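Local coordinates for enoyl-CoA hydratase (Thermus thermophilus, PDB 1WZ8), which probably catalyses the reversible hydration of enoyl-CoA thioesters as a hexameric member of the crotonase family, at the interface of chains A and B and the interface of chains A and C. Residues are numbered along the deposited sequence; one frame, centred on the assembly and turned at random. Chains: chain A/B/C, enoyl-CoA hydratase.

Contact 1: the interface of chains A and B. Residues chain A 181, 186-187; chain B 164.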
loop_
_atom_site.group_PDB
_atom_site.type_symbol
_atom_site.label_atom_id
_atom_site.label_comp_id
_atom_site.label_asym_id
_atom_site.label_seq_id
_atom_site.Cartn_x
_atom_site.Cartn_y
_atom_site.Cartn_z
ATOM N N GLU A 181 11.641 -18.006 -19.450
ATOM C CA GLU A 181 10.410 -17.646 -20.157
ATOM C C GLU A 181 9.231 -18.465 -19.630
ATOM O O GLU A 181 8.117 -17.953 -19.468
ATOM C CB GLU A 181 10.570 -17.874 -21.668
ATOM C CG GLU A 181 9.364 -17.417 -22.507
ATOM C CD GLU A 181 8.241 -18.442 -22.564
ATOM O OE1 GLU A 181 7.077 -18.040 -22.794
ATOM O OE2 GLU A 181 8.515 -19.649 -22.399
ATOM N N VAL A 186 10.853 -13.515 -18.248
ATOM C CA VAL A 186 11.055 -12.761 -19.480
ATOM C C VAL A 186 9.964 -13.121 -20.481
ATOM O O VAL A 186 9.336 -14.175 -20.365
ATOM C CB VAL A 186 12.432 -13.058 -20.109
ATOM C CG1 VAL A 186 13.535 -12.639 -19.147
ATOM C CG2 VAL A 186 12.547 -14.543 -20.448
ATOM N N ALA A 187 9.763 -12.260 -21.474
ATOM C CA ALA A 187 8.710 -12.466 -22.467
ATOM C C ALA A 187 8.954 -13.540 -23.517
ATOM O O ALA A 187 8.058 -14.340 -23.817
ATOM C CB ALA A 187 8.399 -11.142 -23.168
ATOM N N LYS B 164 4.884 -10.926 -19.048
ATOM C CA LYS B 164 3.882 -11.357 -20.010
ATOM C C LYS B 164 2.831 -10.260 -20.195
ATOM O O LYS B 164 2.326 -10.058 -21.298
ATOM C CB LYS B 164 3.253 -12.678 -19.555
ATOM C CG LYS B 164 4.235 -13.856 -19.614
ATOM C CD LYS B 164 4.694 -14.110 -21.047
ATOM C CE LYS B 164 5.661 -15.276 -21.125
ATOM N NZ LYS B 164 5.947 -15.629 -22.543
#

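Contact 2: the interface of chains A and B. Residues chain A 56, 209-213; chain B 145, 247, 263-264.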
loop_
_atom_site.group_PDB
_atom_site.type_symbol
_atom_site.label_atom_id
_atom_site.label_comp_id
_atom_site.label_asym_id
_atom_site.label_seq_id
_atom_site.Cartn_x
_atom_site.Cartn_y
_atom_site.Cartn_z
ATOM N N ARG A 56 11.181 6.366 -30.183
ATOM C CA ARG A 56 9.884 5.723 -30.002
ATOM C C ARG A 56 10.069 4.413 -29.236
ATOM O O ARG A 56 9.125 3.877 -28.659
ATOM C CB ARG A 56 9.205 5.483 -31.360
ATOM C CG ARG A 56 8.869 6.786 -32.102
ATOM C CD ARG A 56 8.256 6.546 -33.483
ATOM N NE ARG A 56 6.859 6.116 -33.433
ATOM C CZ ARG A 56 5.816 6.931 -33.289
ATOM N NH1 ARG A 56 5.989 8.243 -33.178
ATOM N NH2 ARG A 56 4.588 6.429 -33.266
ATOM N N GLY A 209 4.030 1.536 -32.991
ATOM C CA GLY A 209 2.813 1.661 -32.211
ATOM C C GLY A 209 2.501 3.105 -31.865
ATOM O O GLY A 209 3.254 4.012 -32.231
ATOM N N PRO A 210 1.387 3.354 -31.159
ATOM C CA PRO A 210 0.964 4.701 -30.756
ATOM C C PRO A 210 1.812 5.224 -29.596
ATOM O O PRO A 210 1.712 4.738 -28.468
ATOM C CB PRO A 210 -0.498 4.496 -30.378
ATOM C CG PRO A 210 -0.492 3.130 -29.793
ATOM C CD PRO A 210 0.403 2.342 -30.734
ATOM N N LYS A 211 2.637 6.223 -29.893
ATOM C CA LYS A 211 3.560 6.824 -28.934
ATOM C C LYS A 211 2.969 7.212 -27.581
ATOM O O LYS A 211 3.461 6.780 -26.534
ATOM C CB LYS A 211 4.226 8.043 -29.577
ATOM C CG LYS A 211 5.341 8.665 -28.771
ATOM C CD LYS A 211 6.090 9.678 -29.627
ATOM C CE LYS A 211 7.343 10.189 -28.933
ATOM N NZ LYS A 211 8.175 11.021 -29.853
ATOM N N GLU A 212 1.927 8.037 -27.596
ATOM C CA GLU A 212 1.308 8.464 -26.348
ATOM C C GLU A 212 0.649 7.311 -25.597
ATOM O O GLU A 212 0.804 7.181 -24.381
ATOM C CB GLU A 212 0.266 9.555 -26.604
ATOM C CG GLU A 212 -0.461 9.994 -25.337
ATOM C CD GLU A 212 -1.440 11.124 -25.577
ATOM O OE1 GLU A 212 -1.008 12.194 -26.049
ATOM O OE2 GLU A 212 -2.642 10.947 -25.289
ATOM N N ALA A 213 -0.097 6.481 -26.319
ATOM C CA ALA A 213 -0.777 5.353 -25.699
ATOM C C ALA A 213 0.225 4.390 -25.063
ATOM O O ALA A 213 -0.024 3.860 -23.987
ATOM C CB ALA A 213 -1.635 4.627 -26.729
ATOM N N GLY B 145 -5.240 2.713 -30.684
ATOM C CA GLY B 145 -4.557 3.984 -30.507
ATOM C C GLY B 145 -4.716 4.634 -29.143
ATOM O O GLY B 145 -4.445 5.825 -28.996
ATOM N N GLU B 247 -3.879 9.849 -32.197
ATOM C CA GLU B 247 -3.603 8.421 -32.300
ATOM C C GLU B 247 -4.898 7.611 -32.364
ATOM O O GLU B 247 -4.988 6.635 -33.107
ATOM C CB GLU B 247 -2.728 7.970 -31.129
ATOM C CG GLU B 247 -1.438 8.769 -31.027
ATOM C CD GLU B 247 -0.517 8.291 -29.921
ATOM O OE1 GLU B 247 -0.997 7.621 -28.984
ATOM O OE2 GLU B 247 0.693 8.604 -29.987
ATOM N N PHE B 263 0.518 5.534 -37.090
ATOM C CA PHE B 263 0.572 6.484 -35.990
ATOM C C PHE B 263 1.588 7.599 -36.189
ATOM O O PHE B 263 2.687 7.372 -36.685
ATOM C CB PHE B 263 0.818 5.722 -34.685
ATOM C CG PHE B 263 -0.308 4.792 -34.317
ATOM C CD1 PHE B 263 -0.088 3.427 -34.162
ATOM C CD2 PHE B 263 -1.599 5.285 -34.143
ATOM C CE1 PHE B 263 -1.135 2.567 -33.836
ATOM C CE2 PHE B 263 -2.655 4.431 -33.816
ATOM C CZ PHE B 263 -2.422 3.071 -33.664
ATOM N N PRO B 264 1.219 8.832 -35.804
ATOM C CA PRO B 264 2.083 10.008 -35.939
ATOM C C PRO B 264 3.299 10.006 -35.016
ATOM O O PRO B 264 3.283 9.250 -34.025
ATOM C CB PRO B 264 1.132 11.162 -35.638
ATOM C CG PRO B 264 0.235 10.571 -34.600
ATOM C CD PRO B 264 -0.061 9.193 -35.163
ATOM O OXT PRO B 264 4.246 10.776 -35.290
HETATM O O HOH W 1 1.873 7.936 -32.411
#

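Contact 3: the interface of chains A and C. Residues chain A 86-87, 237, 240-241; chain C 86, 237, 240-241.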
loop_
_atom_site.group_PDB
_atom_site.type_symbol
_atom_site.label_atom_id
_atom_site.label_comp_id
_atom_site.label_asym_id
_atom_site.label_seq_id
_atom_site.Cartn_x
_atom_site.Cartn_y
_atom_site.Cartn_z
ATOM N N LEU A 86 30.709 3.961 -2.019
ATOM C CA LEU A 86 29.590 3.082 -1.725
ATOM C C LEU A 86 28.249 3.786 -1.934
ATOM O O LEU A 86 27.358 3.255 -2.598
ATOM C CB LEU A 86 29.680 2.567 -0.287
ATOM C CG LEU A 86 28.637 1.512 0.096
ATOM C CD1 LEU A 86 28.861 0.257 -0.740
ATOM C CD2 LEU A 86 28.736 1.187 1.578
ATOM N N LEU A 87 28.100 4.982 -1.375
ATOM C CA LEU A 87 26.835 5.695 -1.516
ATOM C C LEU A 87 26.590 6.260 -2.910
ATOM O O LEU A 87 25.441 6.414 -3.320
ATOM C CB LEU A 87 26.722 6.796 -0.459
ATOM C CG LEU A 87 26.188 6.326 0.905
ATOM C CD1 LEU A 87 24.749 5.858 0.739
ATOM C CD2 LEU A 87 27.053 5.198 1.471
ATOM N N ALA A 237 19.760 -1.174 0.367
ATOM C CA ALA A 237 20.474 -0.655 1.533
ATOM C C ALA A 237 21.061 -1.791 2.364
ATOM O O ALA A 237 22.199 -1.698 2.838
ATOM C CB ALA A 237 19.530 0.201 2.396
ATOM N N PHE A 240 24.138 -3.090 0.647
ATOM C CA PHE A 240 25.288 -2.214 0.828
ATOM C C PHE A 240 25.815 -2.231 2.262
ATOM O O PHE A 240 27.003 -1.986 2.497
ATOM C CB PHE A 240 24.947 -0.798 0.351
ATOM C CG PHE A 240 24.995 -0.642 -1.153
ATOM C CD1 PHE A 240 24.421 -1.603 -1.984
ATOM C CD2 PHE A 240 25.642 0.442 -1.735
ATOM C CE1 PHE A 240 24.498 -1.489 -3.376
ATOM C CE2 PHE A 240 25.725 0.567 -3.127
ATOM C CZ PHE A 240 25.150 -0.401 -3.949
ATOM N N LEU A 241 24.953 -2.529 3.227
ATOM C CA LEU A 241 25.426 -2.609 4.601
ATOM C C LEU A 241 26.338 -3.831 4.694
ATOM O O LEU A 241 27.244 -3.887 5.523
ATOM C CB LEU A 241 24.257 -2.754 5.574
ATOM C CG LEU A 241 23.626 -1.434 6.016
ATOM C CD1 LEU A 241 22.291 -1.699 6.706
ATOM C CD2 LEU A 241 24.595 -0.708 6.955
ATOM N N LEU C 86 27.253 -3.150 14.507
ATOM C CA LEU C 86 26.367 -2.292 13.736
ATOM C C LEU C 86 25.083 -3.026 13.365
ATOM O O LEU C 86 23.988 -2.503 13.560
ATOM C CB LEU C 86 27.067 -1.808 12.465
ATOM C CG LEU C 86 26.285 -0.831 11.577
ATOM C CD1 LEU C 86 26.096 0.500 12.304
ATOM C CD2 LEU C 86 27.036 -0.623 10.270
ATOM N N ALA C 237 18.155 1.699 7.725
ATOM C CA ALA C 237 19.302 1.203 6.962
ATOM C C ALA C 237 20.149 2.362 6.436
ATOM O O ALA C 237 21.383 2.309 6.464
ATOM C CB ALA C 237 18.823 0.315 5.800
ATOM N N PHE C 240 22.193 3.815 9.264
ATOM C CA PHE C 240 23.333 2.963 9.582
ATOM C C PHE C 240 24.417 2.984 8.505
ATOM O O PHE C 240 25.601 2.763 8.794
ATOM C CB PHE C 240 22.853 1.539 9.887
ATOM C CG PHE C 240 22.284 1.381 11.287
ATOM C CD1 PHE C 240 21.352 2.300 11.784
ATOM C CD2 PHE C 240 22.704 0.348 12.116
ATOM C CE1 PHE C 240 20.856 2.190 13.090
ATOM C CE2 PHE C 240 22.213 0.227 13.428
ATOM C CZ PHE C 240 21.288 1.150 13.916
ATOM N N LEU C 241 24.031 3.258 7.263
ATOM C CA LEU C 241 25.029 3.349 6.211
ATOM C C LEU C 241 25.866 4.594 6.501
ATOM O O LEU C 241 27.047 4.654 6.175
ATOM C CB LEU C 241 24.363 3.465 4.838
ATOM C CG LEU C 241 24.026 2.131 4.165
ATOM C CD1 LEU C 241 23.148 2.370 2.935
ATOM C CD2 LEU C 241 25.324 1.425 3.777
#

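Contact 4: the interface of chains A and B. Residues chain A 213, 216-217; chain B 142, 146-148, 170.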
loop_
_atom_site.group_PDB
_atom_site.type_symbol
_atom_site.label_atom_id
_atom_site.label_comp_id
_atom_site.label_asym_id
_atom_site.label_seq_id
_atom_site.Cartn_x
_atom_site.Cartn_y
_atom_site.Cartn_z
ATOM N N ALA A 213 -0.097 6.481 -26.319
ATOM C CA ALA A 213 -0.777 5.353 -25.699
ATOM C C ALA A 213 0.225 4.390 -25.063
ATOM O O ALA A 213 -0.024 3.860 -23.987
ATOM C CB ALA A 213 -1.635 4.627 -26.729
ATOM N N HIS A 216 1.632 6.021 -21.820
ATOM C CA HIS A 216 0.645 5.939 -20.752
ATOM C C HIS A 216 0.411 4.528 -20.221
ATOM O O HIS A 216 0.225 4.340 -19.017
ATOM C CB HIS A 216 -0.668 6.565 -21.220
ATOM C CG HIS A 216 -0.569 8.044 -21.431
ATOM N ND1 HIS A 216 -1.621 8.808 -21.887
ATOM C CD2 HIS A 216 0.457 8.903 -21.221
ATOM C CE1 HIS A 216 -1.248 10.073 -21.948
ATOM N NE2 HIS A 216 0.007 10.160 -21.550
ATOM N N THR A 217 0.430 3.534 -21.107
ATOM C CA THR A 217 0.222 2.156 -20.681
ATOM C C THR A 217 1.423 1.686 -19.861
ATOM O O THR A 217 1.260 1.047 -18.816
ATOM C CB THR A 217 0.018 1.213 -21.893
ATOM O OG1 THR A 217 -1.115 1.655 -22.653
ATOM C CG2 THR A 217 -0.239 -0.210 -21.427
ATOM N N LEU B 142 -3.997 -0.776 -27.743
ATOM C CA LEU B 142 -2.867 -0.166 -28.436
ATOM C C LEU B 142 -3.078 -0.139 -29.948
ATOM O O LEU B 142 -2.609 0.772 -30.627
ATOM C CB LEU B 142 -1.564 -0.893 -28.082
ATOM C CG LEU B 142 -0.912 -0.522 -26.742
ATOM C CD1 LEU B 142 -0.426 0.920 -26.785
ATOM C CD2 LEU B 142 -1.908 -0.711 -25.603
ATOM N N VAL B 146 -5.159 3.866 -28.149
ATOM C CA VAL B 146 -5.334 4.389 -26.792
ATOM C C VAL B 146 -4.723 3.443 -25.758
ATOM O O VAL B 146 -4.495 2.271 -26.043
ATOM C CB VAL B 146 -6.827 4.598 -26.449
ATOM C CG1 VAL B 146 -7.420 5.679 -27.346
ATOM C CG2 VAL B 146 -7.591 3.283 -26.608
ATOM N N ALA B 147 -4.465 3.956 -24.558
ATOM C CA ALA B 147 -3.868 3.147 -23.501
ATOM C C ALA B 147 -4.782 1.999 -23.070
ATOM O O ALA B 147 -5.999 2.068 -23.232
ATOM C CB ALA B 147 -3.522 4.034 -22.302
ATOM N N ALA B 148 -4.189 0.933 -22.535
ATOM C CA ALA B 148 -4.967 -0.219 -22.081
ATOM C C ALA B 148 -5.478 0.102 -20.687
ATOM O O ALA B 148 -4.915 -0.346 -19.692
ATOM C CB ALA B 148 -4.088 -1.470 -22.047
ATOM N N LEU B 170 1.506 -4.255 -24.600
ATOM C CA LEU B 170 2.194 -3.234 -25.380
ATOM C C LEU B 170 2.271 -3.573 -26.866
ATOM O O LEU B 170 2.317 -2.674 -27.707
ATOM C CB LEU B 170 3.610 -3.014 -24.833
ATOM C CG LEU B 170 3.704 -2.482 -23.402
ATOM C CD1 LEU B 170 5.165 -2.298 -23.017
ATOM C CD2 LEU B 170 2.950 -1.154 -23.297
#

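Contact 1: the interface of chains A and B
Helix 162-171 of chain B sends B:Lys164 across to helix 177-183 of chain A and the turn that follows it, before strand 188-190, a polar part of the packing between subunits of this crotonase-family hexamer. The ammonium NZ of B:Lys164 is shared by two acceptors of chain A. It forms a salt bridge and hydrogen bond with the carboxylate oxygen OE1 of A:Glu181 at 2.7 Å, and it donates to the backbone carbonyl oxygen O of A:Ala187 at 2.8 Å. The two side chains meet at about a right angle. A:Glu181 points CG away from its own backbone N (chi1 -175°) and then folds at chi2, which swings the carboxylate round toward the lysine. B:Lys164 also bends at chi2, but beyond that its chain runs straight to NZ. Its methylene CE makes a loose van der Waals contact with the carbonyl oxygen O of A:Val186 at 3.9 Å. Pairing with a carboxylate and a neutral carbonyl would probably keep the lysine charge stable at the subunit boundary. At A:Glu181, OE1 receives the ammonium through its anti lone pair, the one directed away from OE2; at A:Ala187, NZ lies tilted 22° from the carbonyl plane.

Contact 2: the interface of chains A and B
A:Pro210 lies against the phenyl ring of B:Phe263, the two side chains alongside each other, with CB over the ring centre at 3.8 Å from the centroid in a CH-pi contact. Pyrrolidine CD reaches CE1 of the ring at 3.5 Å, and A:Gly209 borders the same side. Next to this pair, the carboxylate of B:Glu247 caps the start of helix 211-226 of chain A, each oxygen using its syn lone pair. B:Glu247 OE2 accepts from A:Glu212 N at 2.8 Å, nearly straight at 166°. B:Glu247 OE1 accepts from A:Ala213 N at 3.0 Å. An alanine in place of B:Glu247 would leave these two amide groups without their carboxylate and would probably weaken the docking of the helix start on chain B. Farther out, a water is shared by B:Glu247 OE2, the backbone N of A:Lys211, A:Arg56 NH2 and the C-terminal carboxylate oxygen O of B:Pro264. The bend of A:Arg56 at chi3 (75°) turns its guanidinium toward that carboxylate, and NH1 donates to B:Pro264 O at 3.0 Å, while NH2 donates to the carbonyl O of A:Gly209 at 2.9 Å. The site thus clasps the C-terminal tail of one subunit against the helix N-terminus of the next, within the hexamer.

Contact 3: the interface of chains A and C
A:Leu241 and C:Leu241 face each other across a two-fold, their side chains crossing obliquely with the CD2 methyls 3.9 Å apart. The packing is tightest a turn earlier, where CB of A:Ala237 meets CB of C:Ala237 at 3.5 Å, closer than usual for two methyl groups; the small alanine side chain probably lets the paired helices come so near. With CG anti to the carbonyl carbon (chi1 -86°), A:Leu241 carries both its branches across to chain C. Branch CD1 of A:Leu241 leans toward C:Ala237, reaching its CB at 4.1 Å, whereas CD2 turns to the opposite leucine and to the backbone carbon C of C:Phe240 at 4.0 Å. The outer part is looser. CD2 of A:Leu86 touches CD2 of C:Leu241 at 4.1 Å, the two side chains at about a right angle, and A:Leu87 stands farther off, with CD1 at 4.4 Å from CD1 of C:Leu241. A:Phe240 and C:Phe240 support the patch from behind: each ring turns back into its own subunit, edge-on to the carbonyl oxygen of A:Leu86 or C:Leu86, and each CB meets the partner's leucine. In the fold, the ends of helices 229-241 form the centre, and helices 83-102 flank them.

Contact 4: the interface of chains A and B
This is a helix-on-loop interface between neighbouring crotonase-fold subunits, and it helps join chains A and B in the hexamer by laying helix 211-226 of chain A along the loop that follows helix 141-144 of chain B. A:Thr217 is the principal side chain. Its hydroxyl OG1 accepts the backbone N-H of B:Ala148 at 3.2 Å (157° at the hydrogen) and itself donates to the carbonyl O of A:Ala213, one turn back in its own helix, at 2.8 Å. The chi1 of -59° turns OG1 toward the loop and leaves methyl CG2 to meet CD2 of B:Leu170 at 3.8 Å, the two side chains running antiparallel alongside one another. A valine at A:Thr217 would probably keep much of the methyl packing but leave the amide of B:Ala148 without its acceptor and the helix carbonyl without its hydroxyl donor. One turn earlier, CB of A:Ala213 sits against the loop backbone, 3.4 Å from the carbonyl carbon C of B:Val146, and reaches CD1 of B:Leu142 at 3.9 Å. On the residue before A:Thr217 in the same helix, A:His216 uses its methylene rather than its imidazole: CB touches CB of B:Ala147 at 4.0 Å, while the ring extends away from the loop.

Contacts 1, 2 and 4 belong to one A-B interface, whereas contact 3 joins A to C. Contacts 2 and 4 are continuous, their C-alpha centres about 8 Å apart: they share A:Ala213, and helix 211-226 of chain A runs through both. Contact 1 lies about 19 Å from contact 4, and chain B's helix 162-171 serves both. Contact 3 is about 33 Å from contact 1 and 43 Å from contact 2. Chain A therefore uses separate surfaces for its two neighbours, one not an exact two-fold and one two-fold symmetric, a combination that probably lets the copies assemble into the hexamer.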